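Local coordinates for protein catechol 2,3-dioxygenase (Rhodococcus sp., PDB 2WL9) that probably catalyses iron-dependent extradiol ring cleavage of catechols by dioxygen, as a type I extradiol dioxygenase in the breakdown of aromatic hydrocarbons, at residues C[28-33]-C[43-48]; C[80-85]-C[164-169]; C[189-194]-C[269-274]; C[241-246]-C[281-286]. All blocks are in the same frame, centred on the assembly; numbering follows the deposited sequence.

Interaction 1. Residues C[28-33]-C[43-48]; sequences MGMQVV and LRMDRW
Gln31 OE1 is gripped twice: Arg44 NH1 donates to it across the contact, with 3.1 Å between NH1 and OE1, and the backbone N of His131 reaches it from outside. Gln31 and Arg44 form the antiparallel hydrogen-bonded pair of a beta hairpin, strands 31-33 and 40-44, at one end of the N-terminal domain's sheet, in a protein of the vicinal oxygen chelate fold. Their backbones are joined both ways, Gln31 N to Arg44 O at 2.8 Å and Arg44 N to Gln31 O at 2.7 Å. Both side chains put CG anti to the backbone N (chi1 -175° and 176°) and run side by side, which brings amide and guanidinium together with their planes 42° apart. NH1 also donates to Ser128 O, while NE and NH2 reach Trp48 O and Arg47 O, both lying in the guanidinium plane. With bonds from all three nitrogens, the guanidinium can hardly rotate. Met30 lies alongside Met45 and crosses Leu43 at about a right angle, its SD 3.9 Å from Leu43 CB. Ile215 of strand 210-217 in the second domain touches both methionines. At the far end of Met30, CE meets Met45 SD at 3.8 Å.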
loop_
_atom_site.group_PDB
_atom_site.type_symbol
_atom_site.label_atom_id
_atom_site.label_comp_id
_atom_site.label_asym_id
_atom_site.label_seq_id
_atom_site.Cartn_x
_atom_site.Cartn_y
_atom_site.Cartn_z
ATOM N N MET C 28 -6.753 8.939 -35.234
ATOM C CA MET C 28 -5.956 8.231 -34.232
ATOM C C MET C 28 -5.606 9.076 -33.007
ATOM O O MET C 28 -5.441 8.539 -31.913
ATOM C CB MET C 28 -4.703 7.590 -34.857
ATOM C CG MET C 28 -5.003 6.522 -35.934
ATOM S SD MET C 28 -6.184 5.253 -35.413
ATOM C CE MET C 28 -6.556 4.456 -36.975
ATOM N N GLY C 29 -5.512 10.388 -33.179
ATOM C CA GLY C 29 -5.285 11.285 -32.036
ATOM C C GLY C 29 -3.847 11.746 -31.895
ATOM O O GLY C 29 -3.498 12.451 -30.942
ATOM N N MET C 30 -3.003 11.355 -32.842
ATOM C CA MET C 30 -1.615 11.828 -32.858
ATOM C C MET C 30 -1.564 13.330 -33.101
ATOM O O MET C 30 -2.530 13.920 -33.573
ATOM C CB MET C 30 -0.803 11.090 -33.917
ATOM C CG MET C 30 -0.701 9.616 -33.624
ATOM S SD MET C 30 0.459 8.744 -34.666
ATOM C CE MET C 30 0.285 7.118 -33.941
ATOM N N GLN C 31 -0.442 13.940 -32.751
ATOM C CA GLN C 31 -0.256 15.367 -32.956
ATOM C C GLN C 31 0.613 15.601 -34.177
ATOM O O GLN C 31 1.709 15.056 -34.277
ATOM C CB GLN C 31 0.391 16.014 -31.730
ATOM C CG GLN C 31 0.511 17.530 -31.843
ATOM C CD GLN C 31 1.112 18.170 -30.612
ATOM O OE1 GLN C 31 1.493 17.487 -29.664
ATOM N NE2 GLN C 31 1.209 19.493 -30.628
ATOM N N VAL C 32 0.114 16.408 -35.109
ATOM C CA VAL C 32 0.901 16.789 -36.277
ATOM C C VAL C 32 1.884 17.888 -35.874
ATOM O O VAL C 32 1.500 18.886 -35.251
ATOM C CB VAL C 32 0.013 17.268 -37.462
ATOM C CG1 VAL C 32 0.865 17.815 -38.584
ATOM C CG2 VAL C 32 -0.861 16.124 -37.986
ATOM N N VAL C 33 3.146 17.681 -36.237
ATOM C CA VAL C 33 4.223 18.630 -35.967
ATOM C C VAL C 33 4.890 19.018 -37.293
ATOM O O VAL C 33 5.461 18.169 -37.979
ATOM C CB VAL C 33 5.259 18.036 -34.980
ATOM C CG1 VAL C 33 6.426 19.001 -34.760
ATOM C CG2 VAL C 33 4.595 17.685 -33.643
ATOM N N LEU C 43 4.656 12.978 -36.739
ATOM C CA LEU C 43 3.525 12.618 -35.899
ATOM C C LEU C 43 4.033 12.402 -34.485
ATOM O O LEU C 43 4.968 11.651 -34.260
ATOM C CB LEU C 43 2.814 11.371 -36.435
ATOM C CG LEU C 43 2.245 11.459 -37.857
ATOM C CD1 LEU C 43 1.829 10.069 -38.363
ATOM C CD2 LEU C 43 1.085 12.442 -37.951
ATOM N N ARG C 44 3.407 13.081 -33.540
ATOM C CA ARG C 44 3.835 13.063 -32.146
ATOM C C ARG C 44 2.803 12.304 -31.316
ATOM O O ARG C 44 1.600 12.450 -31.541
ATOM C CB ARG C 44 3.981 14.514 -31.678
ATOM C CG ARG C 44 4.333 14.705 -30.229
ATOM C CD ARG C 44 4.461 16.182 -29.914
ATOM N NE ARG C 44 5.188 16.392 -28.668
ATOM C CZ ARG C 44 4.950 17.373 -27.805
ATOM N NH1 ARG C 44 3.972 18.247 -28.021
ATOM N NH2 ARG C 44 5.678 17.457 -26.704
ATOM N N MET C 45 3.273 11.484 -30.373
ATOM C CA MET C 45 2.382 10.662 -29.546
ATOM C C MET C 45 2.515 10.964 -28.052
ATOM O O MET C 45 1.701 10.497 -27.239
ATOM C CB MET C 45 2.662 9.169 -29.760
ATOM C CG MET C 45 2.434 8.656 -31.174
ATOM S SD MET C 45 3.007 6.962 -31.353
ATOM C CE MET C 45 1.867 6.069 -30.292
ATOM N N ASP C 46 3.544 11.723 -27.690
ATOM C CA ASP C 46 3.880 11.959 -26.285
ATOM C C ASP C 46 4.840 13.138 -26.143
ATOM O O ASP C 46 4.898 13.988 -27.025
ATOM C CB ASP C 46 4.454 10.686 -25.636
ATOM C CG ASP C 46 5.744 10.195 -26.302
ATOM O OD1 ASP C 46 6.257 10.848 -27.236
ATOM O OD2 ASP C 46 6.251 9.131 -25.881
ATOM N N ARG C 47 5.590 13.174 -25.041
ATOM C CA ARG C 47 6.563 14.241 -24.769
ATOM C C ARG C 47 7.610 14.451 -25.877
ATOM O O ARG C 47 8.038 15.582 -26.124
ATOM C CB ARG C 47 7.310 13.926 -23.479
ATOM C CG ARG C 47 6.800 14.567 -22.199
ATOM C CD ARG C 47 7.926 14.494 -21.140
ATOM N NE ARG C 47 8.687 13.255 -21.304
ATOM C CZ ARG C 47 9.959 13.064 -20.954
ATOM N NH1 ARG C 47 10.679 14.024 -20.375
ATOM N NH2 ARG C 47 10.514 11.887 -21.185
ATOM N N TRP C 48 8.050 13.357 -26.501
ATOM C CA TRP C 48 9.067 13.404 -27.557
ATOM C C TRP C 48 8.625 14.314 -28.690
ATOM O O TRP C 48 7.440 14.363 -29.024
ATOM C CB TRP C 48 9.305 12.015 -28.155
ATOM C CG TRP C 48 10.000 11.012 -27.277
ATOM C CD1 TRP C 48 9.943 10.910 -25.904
ATOM C CD2 TRP C 48 10.799 9.911 -27.728
ATOM N NE1 TRP C 48 10.703 9.840 -25.480
ATOM C CE2 TRP C 48 11.231 9.208 -26.579
ATOM C CE3 TRP C 48 11.217 9.469 -28.995
ATOM C CZ2 TRP C 48 12.052 8.069 -26.661
ATOM C CZ3 TRP C 48 12.035 8.341 -29.078
ATOM C CH2 TRP C 48 12.445 7.654 -27.916
#

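Interaction 2. Residues C[80-85]-C[164-169]; sequences EQLKNA and YRLLGL
Leu166 holds CG anti to its backbone N (chi1 -175°), and chi2 of 166° spreads its two methyls toward different residues of helix 72-84. Across from it, chi1 of -65° sets Leu82 CG anti to its own carbonyl carbon, and CD2 extends from there to the other helix. The two CD2 atoms, of Leu82 and Leu166, meet at 3.9 Å. Leu166 CD2 also touches Gln81 CB at 3.9 Å, while Leu166 CD1 presses on Ala85 CB at 3.6 Å, the closest approach here. Leu166 therefore fits against Gln81, Leu82 and Ala85, the last one turn on from Gln81. Leu167 adds a looser touch, its CD1 4.3 Å from Leu82 CD2. The contact is apolar and small, about 202 Å² in all, made of carbon atoms, mostly methyls. Just past Leu167, Gly168 takes a positive phi and ends helix 157-167 in a Schellman motif, with Gly168 N and Leu169 N bonding back into the last turn. The contact joins the ends of two helices, one from each domain. Ile87, beyond helix 72-84, packs on both Leu82 and Leu166, and Leu167 rests on Trp67 of strand 61-68.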
loop_
_atom_site.group_PDB
_atom_site.type_symbol
_atom_site.label_atom_id
_atom_site.label_comp_id
_atom_site.label_asym_id
_atom_site.label_seq_id
_atom_site.Cartn_x
_atom_site.Cartn_y
_atom_site.Cartn_z
ATOM N N GLU C 80 30.363 -1.928 -31.214
ATOM C CA GLU C 80 31.477 -2.862 -31.075
ATOM C C GLU C 80 31.029 -4.305 -31.316
ATOM O O GLU C 80 31.752 -5.081 -31.943
ATOM C CB GLU C 80 32.144 -2.719 -29.703
ATOM C CG GLU C 80 33.642 -2.997 -29.718
ATOM C CD GLU C 80 34.428 -1.918 -30.447
ATOM O OE1 GLU C 80 34.845 -2.166 -31.598
ATOM O OE2 GLU C 80 34.611 -0.815 -29.881
ATOM N N GLN C 81 29.833 -4.640 -30.831
ATOM C CA GLN C 81 29.213 -5.948 -31.062
ATOM C C GLN C 81 28.905 -6.181 -32.546
ATOM O O GLN C 81 29.082 -7.290 -33.054
ATOM C CB GLN C 81 27.943 -6.117 -30.207
ATOM C CG GLN C 81 28.202 -6.322 -28.707
ATOM C CD GLN C 81 26.925 -6.532 -27.894
ATOM O OE1 GLN C 81 26.290 -5.574 -27.438
ATOM N NE2 GLN C 81 26.557 -7.795 -27.691
ATOM N N LEU C 82 28.461 -5.132 -33.239
ATOM C CA LEU C 82 28.213 -5.203 -34.681
ATOM C C LEU C 82 29.506 -5.443 -35.454
ATOM O O LEU C 82 29.548 -6.272 -36.370
ATOM C CB LEU C 82 27.523 -3.927 -35.179
ATOM C CG LEU C 82 26.108 -3.636 -34.663
ATOM C CD1 LEU C 82 25.700 -2.202 -35.007
ATOM C CD2 LEU C 82 25.099 -4.630 -35.229
ATOM N N LYS C 83 30.554 -4.717 -35.069
ATOM C CA LYS C 83 31.877 -4.863 -35.666
ATOM C C LYS C 83 32.446 -6.273 -35.450
ATOM O O LYS C 83 33.072 -6.834 -36.352
ATOM C CB LYS C 83 32.827 -3.789 -35.120
ATOM C CG LYS C 83 34.195 -3.749 -35.801
ATOM C CD LYS C 83 35.039 -2.595 -35.295
ATOM C CE LYS C 83 36.496 -2.770 -35.697
ATOM N NZ LYS C 83 37.319 -1.569 -35.366
ATOM N N ASN C 84 32.216 -6.839 -34.264
ATOM C CA ASN C 84 32.671 -8.201 -33.944
ATOM C C ASN C 84 31.947 -9.266 -34.751
ATOM O O ASN C 84 32.541 -10.286 -35.122
ATOM C CB ASN C 84 32.510 -8.493 -32.453
ATOM C CG ASN C 84 33.492 -7.721 -31.593
ATOM O OD1 ASN C 84 34.466 -7.151 -32.093
ATOM N ND2 ASN C 84 33.243 -7.704 -30.288
ATOM N N ALA C 85 30.667 -9.014 -35.021
ATOM C CA ALA C 85 29.830 -9.910 -35.808
ATOM C C ALA C 85 30.023 -9.717 -37.312
ATOM O O ALA C 85 29.398 -10.412 -38.112
ATOM C CB ALA C 85 28.359 -9.719 -35.430
ATOM N N TYR C 164 18.536 -9.588 -34.288
ATOM C CA TYR C 164 17.826 -8.865 -33.242
ATOM C C TYR C 164 18.213 -9.290 -31.823
ATOM O O TYR C 164 18.171 -8.468 -30.917
ATOM C CB TYR C 164 16.316 -8.872 -33.484
ATOM C CG TYR C 164 15.943 -7.980 -34.645
ATOM C CD1 TYR C 164 16.029 -6.589 -34.535
ATOM C CD2 TYR C 164 15.530 -8.523 -35.858
ATOM C CE1 TYR C 164 15.710 -5.764 -35.602
ATOM C CE2 TYR C 164 15.205 -7.707 -36.938
ATOM C CZ TYR C 164 15.297 -6.332 -36.800
ATOM O OH TYR C 164 14.968 -5.517 -37.853
ATOM N N ARG C 165 18.634 -10.543 -31.642
ATOM C CA ARG C 165 19.165 -10.969 -30.343
ATOM C C ARG C 165 20.443 -10.213 -30.005
ATOM O O ARG C 165 20.647 -9.822 -28.859
ATOM C CB ARG C 165 19.387 -12.480 -30.282
ATOM C CG ARG C 165 18.093 -13.254 -30.187
ATOM C CD ARG C 165 18.270 -14.677 -29.694
ATOM N NE ARG C 165 16.978 -15.366 -29.694
ATOM C CZ ARG C 165 16.715 -16.489 -30.350
ATOM N NH1 ARG C 165 17.660 -17.097 -31.057
ATOM N NH2 ARG C 165 15.495 -17.016 -30.295
ATOM N N LEU C 166 21.282 -9.982 -31.014
ATOM C CA LEU C 166 22.514 -9.210 -30.846
ATOM C C LEU C 166 22.190 -7.784 -30.396
ATOM O O LEU C 166 22.886 -7.221 -29.544
ATOM C CB LEU C 166 23.326 -9.197 -32.151
ATOM C CG LEU C 166 24.721 -8.554 -32.238
ATOM C CD1 LEU C 166 25.395 -9.000 -33.516
ATOM C CD2 LEU C 166 24.690 -7.036 -32.205
ATOM N N LEU C 167 21.134 -7.208 -30.976
ATOM C CA LEU C 167 20.662 -5.873 -30.592
ATOM C C LEU C 167 20.174 -5.815 -29.146
ATOM O O LEU C 167 20.116 -4.742 -28.554
ATOM C CB LEU C 167 19.574 -5.371 -31.557
ATOM C CG LEU C 167 20.021 -4.328 -32.594
ATOM C CD1 LEU C 167 21.137 -4.850 -33.472
ATOM C CD2 LEU C 167 18.846 -3.845 -33.454
ATOM N N GLY C 168 19.847 -6.977 -28.582
ATOM C CA GLY C 168 19.370 -7.057 -27.213
ATOM C C GLY C 168 17.898 -7.401 -27.054
ATOM O O GLY C 168 17.406 -7.514 -25.927
ATOM N N LEU C 169 17.181 -7.560 -28.164
ATOM C CA LEU C 169 15.805 -8.034 -28.075
ATOM C C LEU C 169 15.783 -9.514 -27.718
ATOM O O LEU C 169 16.739 -10.250 -27.999
ATOM C CB LEU C 169 15.012 -7.776 -29.358
ATOM C CG LEU C 169 14.667 -6.309 -29.607
ATOM C CD1 LEU C 169 15.370 -5.818 -30.847
ATOM C CD2 LEU C 169 13.167 -6.160 -29.747
#

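Interaction 3. Residues C[189-194]-C[269-274]; sequences FMHCND and RPAPAQ
At the surface of the C-terminal domain, the end of strand 184-191 and the loop after it meet the chain following strand 261-266. Ala271 sits on the ring of His191: its CB lies 3.7 Å from the ring centroid and 16° off the ring normal, a CH-pi contact over one face. The methyl is shifted toward the rim on the CG-CD2 side, with Ala271 CB 3.6 Å from His191 CD2. In His191, chi1 of 42° sets CG between the backbone N and the carbonyl carbon, and chi2 of 85° turns the ring so that a face meets Ala271. A second touch is made by backbone: Asp194 O receives the CA-H of Pro270, with 3.2 Å between Pro270 CA and Asp194 O. Pro270 CB is 3.6 Å from the same oxygen. Nearby, Arg269 NE donates to Asn246 O, tying the start of this loop to the chain after strand 242-243, and Pro272 packs on His196. Gln274 reaches Thr5 of a neighbouring subunit. With a CH-pi and a C-H...O contact between the segments, and Ala271 N buried without a hydrogen-bonding partner, the direct hold is weak; the hydrogen bonds of Arg269 and Gln274 lie outside the pair.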
loop_
_atom_site.group_PDB
_atom_site.type_symbol
_atom_site.label_atom_id
_atom_site.label_comp_id
_atom_site.label_asym_id
_atom_site.label_seq_id
_atom_site.Cartn_x
_atom_site.Cartn_y
_atom_site.Cartn_z
ATOM N N PHE C 189 8.214 -13.376 -32.273
ATOM C CA PHE C 189 7.896 -12.119 -31.598
ATOM C C PHE C 189 9.001 -11.805 -30.610
ATOM O O PHE C 189 9.487 -12.692 -29.901
ATOM C CB PHE C 189 6.564 -12.231 -30.855
ATOM C CG PHE C 189 5.375 -12.423 -31.755
ATOM C CD1 PHE C 189 4.478 -11.384 -31.963
ATOM C CD2 PHE C 189 5.138 -13.646 -32.379
ATOM C CE1 PHE C 189 3.374 -11.550 -32.797
ATOM C CE2 PHE C 189 4.039 -13.820 -33.210
ATOM C CZ PHE C 189 3.155 -12.769 -33.417
ATOM N N MET C 190 9.385 -10.533 -30.552
ATOM C CA MET C 190 10.507 -10.122 -29.726
ATOM C C MET C 190 10.226 -8.840 -28.953
ATOM O O MET C 190 9.525 -7.953 -29.432
ATOM C CB MET C 190 11.773 -9.984 -30.575
ATOM C CG MET C 190 12.055 -11.220 -31.418
ATOM S SD MET C 190 13.647 -11.193 -32.213
ATOM C CE MET C 190 14.729 -11.632 -30.848
ATOM N N HIS C 191 10.797 -8.769 -27.752
ATOM C CA HIS C 191 10.576 -7.668 -26.817
ATOM C C HIS C 191 11.908 -7.167 -26.235
ATOM O O HIS C 191 12.901 -7.896 -26.212
ATOM C CB HIS C 191 9.649 -8.132 -25.687
ATOM C CG HIS C 191 9.967 -9.506 -25.177
ATOM N ND1 HIS C 191 10.927 -9.740 -24.217
ATOM C CD2 HIS C 191 9.470 -10.720 -25.517
ATOM C CE1 HIS C 191 10.996 -11.039 -23.975
ATOM N NE2 HIS C 191 10.118 -11.654 -24.747
ATOM N N CYS C 192 11.925 -5.919 -25.780
ATOM C CA CYS C 192 13.120 -5.343 -25.155
ATOM C C CYS C 192 12.748 -4.466 -23.954
ATOM O O CYS C 192 13.581 -3.732 -23.419
ATOM C CB CYS C 192 13.930 -4.548 -26.184
ATOM S SG CYS C 192 13.027 -3.202 -26.972
ATOM N N ASN C 193 11.484 -4.558 -23.548
ATOM C CA ASN C 193 10.941 -3.815 -22.407
ATOM C C ASN C 193 9.587 -4.410 -22.029
ATOM O O ASN C 193 9.248 -5.515 -22.474
ATOM C CB ASN C 193 10.810 -2.318 -22.731
ATOM C CG ASN C 193 9.960 -2.055 -23.957
ATOM O OD1 ASN C 193 8.852 -2.580 -24.086
ATOM N ND2 ASN C 193 10.476 -1.239 -24.868
ATOM N N ASP C 194 8.818 -3.678 -21.225
ATOM C CA ASP C 194 7.525 -4.164 -20.727
ATOM C C ASP C 194 6.456 -4.336 -21.810
ATOM O O ASP C 194 5.427 -4.954 -21.550
ATOM C CB ASP C 194 6.984 -3.247 -19.624
ATOM C CG ASP C 194 7.559 -3.560 -18.244
ATOM O OD1 ASP C 194 7.345 -2.731 -17.327
ATOM O OD2 ASP C 194 8.211 -4.616 -18.064
ATOM N N ARG C 269 -0.722 -6.668 -22.290
ATOM C CA ARG C 269 -0.036 -7.199 -21.109
ATOM C C ARG C 269 1.476 -7.230 -21.339
ATOM O O ARG C 269 1.931 -7.224 -22.490
ATOM C CB ARG C 269 -0.552 -8.600 -20.752
ATOM C CG ARG C 269 -0.010 -9.720 -21.632
ATOM C CD ARG C 269 -0.415 -11.089 -21.090
ATOM N NE ARG C 269 0.097 -12.169 -21.930
ATOM C CZ ARG C 269 0.383 -13.394 -21.492
ATOM N NH1 ARG C 269 0.219 -13.706 -20.212
ATOM N NH2 ARG C 269 0.852 -14.304 -22.337
ATOM N N PRO C 270 2.268 -7.276 -20.249
ATOM C CA PRO C 270 3.713 -7.402 -20.434
ATOM C C PRO C 270 4.102 -8.769 -21.006
ATOM O O PRO C 270 3.360 -9.741 -20.846
ATOM C CB PRO C 270 4.264 -7.251 -19.007
ATOM C CG PRO C 270 3.188 -6.555 -18.250
ATOM C CD PRO C 270 1.912 -7.072 -18.833
ATOM N N ALA C 271 5.256 -8.841 -21.665
ATOM C CA ALA C 271 5.780 -10.121 -22.140
ATOM C C ALA C 271 5.995 -11.058 -20.951
ATOM O O ALA C 271 6.558 -10.638 -19.936
ATOM C CB ALA C 271 7.094 -9.917 -22.895
ATOM N N PRO C 272 5.545 -12.329 -21.067
ATOM C CA PRO C 272 5.802 -13.298 -20.000
ATOM C C PRO C 272 7.302 -13.451 -19.789
ATOM O O PRO C 272 8.074 -13.333 -20.748
ATOM C CB PRO C 272 5.217 -14.602 -20.551
ATOM C CG PRO C 272 4.258 -14.182 -21.621
ATOM C CD PRO C 272 4.856 -12.949 -22.214
ATOM N N ALA C 273 7.703 -13.695 -18.543
ATOM C CA ALA C 273 9.112 -13.849 -18.191
ATOM C C ALA C 273 9.748 -14.992 -18.971
ATOM O O ALA C 273 10.947 -14.959 -19.286
ATOM C CB ALA C 273 9.253 -14.089 -16.701
ATOM N N GLN C 274 8.931 -15.997 -19.287
ATOM C CA GLN C 274 9.404 -17.193 -19.974
ATOM C C GLN C 274 8.583 -17.476 -21.224
ATOM O O GLN C 274 7.387 -17.203 -21.259
ATOM C CB GLN C 274 9.343 -18.388 -19.039
ATOM C CG GLN C 274 9.982 -18.132 -17.693
ATOM C CD GLN C 274 10.015 -19.365 -16.854
ATOM O OE1 GLN C 274 9.601 -19.355 -15.693
ATOM N NE2 GLN C 274 10.501 -20.455 -17.436
#

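Interaction 4. Residues C[241-246]-C[281-286]; sequences IGKHSN and DIFGHD
His285 lays one face of its ring on the backbone of strand 242-243, with Gly242 C and Lys243 N both 3.4 Å above its plane. Gly242 CA adds a CH-pi contact, 12° off the ring normal. The His244 ring meets His285 NE2 over one of its own faces, the two planes 36° apart, and has Asp281 OD1 at its edge. This is an antiparallel strand pair of the C-terminal domain's sheet, in which a weakly bonded short strand 283-284 borders 242-243. Gly242 and Gly284 come within 3.9 Å CA to CA, a closeness made possible by the lack of a side chain at either position. Backbone bonds run from Lys243 N to Phe283 O and from Ile282 N to Lys243 O, each 2.9 Å. In Phe283, with chi1 at 64°, CG lies between the backbone N and the carbonyl carbon; the ring rests against the extended Lys243 chain, CZ 3.6 Å from Lys243 CG. Lys243 NZ goes on to a salt bridge with Asp221 of a neighbouring subunit. His244 NE2 bonds to the hydroxyl of Tyr253, a ligand of the iron, and its side chain comes within about 5 Å of the metal, which makes His244 probably a second-shell residue of the iron site. At the other ring nitrogen, His244 ND1 donates only weakly to Asp281 OD1, 3.2 Å away.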
loop_
_atom_site.group_PDB
_atom_site.type_symbol
_atom_site.label_atom_id
_atom_site.label_comp_id
_atom_site.label_asym_id
_atom_site.label_seq_id
_atom_site.Cartn_x
_atom_site.Cartn_y
_atom_site.Cartn_z
ATOM N N ILE C 241 -12.334 -6.165 -34.102
ATOM C CA ILE C 241 -11.920 -6.137 -32.697
ATOM C C ILE C 241 -11.774 -7.555 -32.150
ATOM O O ILE C 241 -12.607 -8.424 -32.415
ATOM C CB ILE C 241 -12.914 -5.344 -31.804
ATOM C CG1 ILE C 241 -13.047 -3.894 -32.282
ATOM C CG2 ILE C 241 -12.466 -5.369 -30.338
ATOM C CD1 ILE C 241 -14.271 -3.170 -31.719
ATOM N N GLY C 242 -10.690 -7.781 -31.411
ATOM C CA GLY C 242 -10.464 -9.044 -30.723
ATOM C C GLY C 242 -9.200 -9.052 -29.886
ATOM O O GLY C 242 -8.650 -7.995 -29.543
ATOM N N LYS C 243 -8.741 -10.256 -29.554
ATOM C CA LYS C 243 -7.571 -10.433 -28.706
ATOM C C LYS C 243 -6.705 -11.590 -29.170
ATOM O O LYS C 243 -7.183 -12.719 -29.301
ATOM C CB LYS C 243 -7.982 -10.706 -27.259
ATOM C CG LYS C 243 -8.368 -9.494 -26.467
ATOM C CD LYS C 243 -8.243 -9.806 -24.993
ATOM C CE LYS C 243 -8.704 -8.650 -24.138
ATOM N NZ LYS C 243 -8.883 -9.108 -22.739
ATOM N N HIS C 244 -5.429 -11.298 -29.402
ATOM C CA HIS C 244 -4.427 -12.333 -29.609
ATOM C C HIS C 244 -4.122 -12.986 -28.261
ATOM O O HIS C 244 -4.213 -12.333 -27.218
ATOM C CB HIS C 244 -3.143 -11.732 -30.181
ATOM C CG HIS C 244 -3.321 -11.040 -31.495
ATOM N ND1 HIS C 244 -3.685 -11.708 -32.646
ATOM C CD2 HIS C 244 -3.157 -9.743 -31.848
ATOM C CE1 HIS C 244 -3.759 -10.848 -33.646
ATOM N NE2 HIS C 244 -3.440 -9.650 -33.190
ATOM N N SER C 245 -3.758 -14.267 -28.279
ATOM C CA SER C 245 -3.421 -14.967 -27.037
ATOM C C SER C 245 -2.085 -14.521 -26.442
ATOM O O SER C 245 -1.851 -14.688 -25.238
ATOM C CB SER C 245 -3.442 -16.484 -27.235
ATOM O OG SER C 245 -4.732 -16.920 -27.609
ATOM N N ASN C 246 -1.214 -13.943 -27.268
ATOM C CA ASN C 246 0.096 -13.534 -26.772
ATOM C C ASN C 246 0.111 -12.218 -25.987
ATOM O O ASN C 246 0.516 -12.207 -24.822
ATOM C CB ASN C 246 1.202 -13.622 -27.850
ATOM C CG ASN C 246 0.971 -12.706 -29.059
ATOM O OD1 ASN C 246 -0.104 -12.152 -29.262
ATOM N ND2 ASN C 246 2.012 -12.557 -29.876
ATOM N N ASP C 281 -6.035 -17.401 -31.356
ATOM C CA ASP C 281 -6.381 -16.176 -30.634
ATOM C C ASP C 281 -7.506 -16.442 -29.627
ATOM O O ASP C 281 -8.143 -17.500 -29.662
ATOM C CB ASP C 281 -6.870 -15.116 -31.625
ATOM C CG ASP C 281 -5.740 -14.403 -32.356
ATOM O OD1 ASP C 281 -4.551 -14.754 -32.183
ATOM O OD2 ASP C 281 -6.067 -13.458 -33.106
ATOM N N ILE C 282 -7.758 -15.474 -28.746
ATOM C CA ILE C 282 -8.768 -15.628 -27.684
ATOM C C ILE C 282 -10.188 -15.439 -28.220
ATOM O O ILE C 282 -10.998 -16.365 -28.162
ATOM C CB ILE C 282 -8.498 -14.696 -26.459
ATOM C CG1 ILE C 282 -7.043 -14.812 -26.002
ATOM C CG2 ILE C 282 -9.442 -15.048 -25.285
ATOM C CD1 ILE C 282 -6.627 -13.814 -24.900
ATOM N N PHE C 283 -10.484 -14.246 -28.738
ATOM C CA PHE C 283 -11.791 -13.957 -29.342
ATOM C C PHE C 283 -11.684 -12.889 -30.437
ATOM O O PHE C 283 -10.643 -12.249 -30.585
ATOM C CB PHE C 283 -12.833 -13.561 -28.277
ATOM C CG PHE C 283 -12.516 -12.282 -27.541
ATOM C CD1 PHE C 283 -11.867 -12.317 -26.308
ATOM C CD2 PHE C 283 -12.875 -11.045 -28.071
ATOM C CE1 PHE C 283 -11.573 -11.135 -25.620
ATOM C CE2 PHE C 283 -12.576 -9.860 -27.389
ATOM C CZ PHE C 283 -11.930 -9.907 -26.169
ATOM N N GLY C 284 -12.764 -12.709 -31.198
ATOM C CA GLY C 284 -12.815 -11.704 -32.256
ATOM C C GLY C 284 -11.698 -11.861 -33.269
ATOM O O GLY C 284 -11.265 -12.978 -33.544
ATOM N N HIS C 285 -11.210 -10.741 -33.801
ATOM C CA HIS C 285 -10.191 -10.750 -34.862
ATOM C C HIS C 285 -10.658 -11.561 -36.072
ATOM O O HIS C 285 -9.861 -12.222 -36.753
ATOM C CB HIS C 285 -8.843 -11.271 -34.346
ATOM C CG HIS C 285 -8.072 -10.270 -33.544
ATOM N ND1 HIS C 285 -8.258 -8.911 -33.672
ATOM C CD2 HIS C 285 -7.085 -10.431 -32.633
ATOM C CE1 HIS C 285 -7.433 -8.279 -32.857
ATOM N NE2 HIS C 285 -6.705 -9.178 -32.220
ATOM N N ASP C 286 -11.962 -11.512 -36.316
ATOM C CA ASP C 286 -12.565 -12.172 -37.465
ATOM C C ASP C 286 -12.109 -11.458 -38.723
ATOM O O ASP C 286 -12.012 -10.227 -38.741
ATOM C CB ASP C 286 -14.085 -12.117 -37.356
ATOM C CG ASP C 286 -14.582 -12.615 -36.015
ATOM O OD1 ASP C 286 -14.600 -13.850 -35.819
ATOM O OD2 ASP C 286 -14.934 -11.772 -35.155
#

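In the fold
Interaction 1 lies in the N-terminal domain and interactions 3 and 4 in the C-terminal one. Interaction 2 crosses between the domains, from helix 72-84 to helix 157-167, while the methionines of interaction 1 also touch Ile215 of the second; their centres are 31 Å apart. Along the chain interaction 1 closes before 2 opens, and 2 before 3, while 3 and 4 alternate. Interaction 2 touches interaction 3, where Met190 of strand 184-191 packs on Tyr164 and Arg165. Interactions 3 and 4, centres 18 Å apart, reach one sheet and are linked by Arg269 NE to Asn246 O. That sheet carries the iron ligands His149, His212, Tyr253 and Glu263, and interaction 4 comes nearest the metal.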